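Local coordinates for protein putative esterase/lipase/thioesterase (Silicibacter sp., PDB 2PBL) that probably hydrolyses ester or thioester bonds as a member of the alpha/beta-hydrolase fold family, its natural substrate being unknown, at residues Val67-Gly72 against Ala97-Glu102. Residues are numbered along the deposited sequence; the frame is centred on the assembly and turned at random.
Sequences VFVHGG and AMPSYE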
# COMPACT_ATOMS: atom_id res chain seq x y z
N VAL A 67 -4.77 5.99 4.88
CA VAL A 67 -5.18 4.80 4.11
C VAL A 67 -3.98 3.90 3.93
O VAL A 67 -2.95 4.32 3.39
CB VAL A 67 -5.74 5.10 2.75
CG1 VAL A 67 -6.22 3.80 2.02
CG2 VAL A 67 -6.89 6.12 2.86
N PHE A 68 -4.13 2.63 4.30
CA PHE A 68 -3.08 1.66 4.07
C PHE A 68 -3.51 0.65 3.00
O PHE A 68 -4.57 0.05 3.11
CB PHE A 68 -2.64 0.98 5.34
CG PHE A 68 -1.68 -0.14 5.10
CD1 PHE A 68 -0.32 0.11 4.93
CD2 PHE A 68 -2.15 -1.45 5.00
CE1 PHE A 68 0.56 -0.96 4.69
CE2 PHE A 68 -1.32 -2.50 4.76
CZ PHE A 68 0.06 -2.27 4.63
N VAL A 69 -2.69 0.50 1.95
CA VAL A 69 -3.01 -0.44 0.89
C VAL A 69 -2.02 -1.60 0.93
O VAL A 69 -0.82 -1.42 0.76
CB VAL A 69 -3.02 0.22 -0.50
CG1 VAL A 69 -3.49 -0.78 -1.54
CG2 VAL A 69 -3.91 1.49 -0.51
N HIS A 70 -2.57 -2.79 1.11
CA HIS A 70 -1.82 -4.01 1.27
C HIS A 70 -1.24 -4.57 -0.01
O HIS A 70 -1.69 -4.23 -1.13
CB HIS A 70 -2.69 -5.07 1.97
CG HIS A 70 -3.69 -5.75 1.09
ND1 HIS A 70 -3.33 -6.77 0.21
CD2 HIS A 70 -5.04 -5.65 1.00
CE1 HIS A 70 -4.41 -7.21 -0.40
NE2 HIS A 70 -5.46 -6.56 0.07
N GLY A 71 -0.24 -5.43 0.15
CA GLY A 71 0.40 -6.04 -0.98
C GLY A 71 0.01 -7.50 -1.21
O GLY A 71 -0.99 -8.01 -0.67
N GLY A 72 0.85 -8.16 -2.00
CA GLY A 72 0.58 -9.51 -2.50
C GLY A 72 0.62 -9.64 -4.02
O GLY A 72 -0.01 -10.58 -4.56
N ALA A 97 -8.04 3.65 7.15
CA ALA A 97 -8.80 2.88 6.21
C ALA A 97 -7.92 1.85 5.54
O ALA A 97 -6.81 2.17 5.14
CB ALA A 97 -9.43 3.82 5.13
N MSE A 98 -8.47 0.67 5.28
CA MSE A 98 -7.77 -0.40 4.60
C MSE A 98 -8.63 -1.06 3.53
O MSE A 98 -9.51 -1.82 3.83
CB MSE A 98 -7.25 -1.43 5.59
CG MSE A 98 -6.07 -0.90 6.35
SE MSE A 98 -5.33 -2.23 7.60
CE MSE A 98 -3.92 -1.25 8.37
N PRO A 99 -8.38 -0.76 2.24
CA PRO A 99 -9.26 -1.44 1.30
C PRO A 99 -8.76 -2.79 0.82
O PRO A 99 -7.54 -3.10 0.87
CB PRO A 99 -9.24 -0.49 0.10
CG PRO A 99 -7.86 0.01 0.12
CD PRO A 99 -7.48 0.19 1.57
N SER A 100 -9.73 -3.57 0.34
CA SER A 100 -9.49 -4.74 -0.45
C SER A 100 -9.72 -4.24 -1.88
O SER A 100 -10.16 -3.08 -2.11
CB SER A 100 -10.51 -5.84 -0.11
OG SER A 100 -10.22 -6.54 1.07
N TYR A 101 -9.47 -5.14 -2.81
CA TYR A 101 -9.59 -4.89 -4.22
C TYR A 101 -9.59 -6.23 -4.94
O TYR A 101 -9.11 -7.22 -4.37
CB TYR A 101 -8.43 -4.02 -4.67
CG TYR A 101 -7.04 -4.47 -4.22
CD1 TYR A 101 -6.27 -5.38 -4.99
CD2 TYR A 101 -6.47 -3.94 -3.07
CE1 TYR A 101 -5.00 -5.78 -4.57
CE2 TYR A 101 -5.19 -4.31 -2.65
CZ TYR A 101 -4.46 -5.22 -3.38
OH TYR A 101 -3.21 -5.55 -2.92
N GLU A 102 -10.17 -6.26 -6.12
CA GLU A 102 -10.12 -7.47 -6.95
C GLU A 102 -8.69 -7.71 -7.38
O GLU A 102 -7.86 -6.80 -7.42
CB GLU A 102 -11.05 -7.40 -8.13
CG GLU A 102 -12.47 -7.30 -7.72
CD GLU A 102 -13.38 -7.29 -8.93
OE1 GLU A 102 -13.77 -6.19 -9.30
OE2 GLU A 102 -13.62 -8.36 -9.52
O HOH W 1 -5.35 -2.65 2.46
O HOH W 2 -7.31 -6.98 -2.07
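Tyr101 meets His70 twice at once: its ring lies in an offset stack against the imidazole, planes 20° apart and centroids 4.7 Å from each other, while its hydroxyl donates to the main-chain O of the same histidine. That bond, Tyr101 OH to His70 O at 2.7 Å, reaches the carbonyl from above its plane. With His70 CG between the backbone N and the carbonyl carbon (chi1 79°), the imidazole reaches the tyrosine tip to tip, one face over Tyr101 CE2. His70 ND1 donates in the ring plane to Gly71 O at 2.8 Å, which fixes the rotation of the imidazole, and NE2 shares water 2 with Tyr101 O. Trp82 also stacks on the imidazole. An alanine in place of His70 would probably leave the tyrosine ring without its stacking partner and Gly71 O and water 2 each without a mate. Upstream, the strands run parallel but splay apart. Phe68 N donates to Ala97 O at 2.8 Å, and beyond this bond water 1 bridges the strands, donating to Phe68 O and Pro99 O and accepting from His70 N. On one face of the sheet, Val67 CG1 lies 3.8 Å from Pro99 CD; on the other, the extended selenomethionine Met98 brings CE within 3.8 Å of Phe68 CD2 and its selenium obliquely beside the ring, a Met-aromatic contact. Val69 CG1 touches Tyr101 CE2, and both side chains also rest on Leu142 of helix 138-145. Strands 64-69 and 94-99 are the neighbouring parallel strands of a beta-alpha-beta unit, and the His-Gly-Gly turn after the first recalls the HGG oxyanion-hole motif of hormone-sensitive-lipase-like members of the alpha/beta-hydrolase fold.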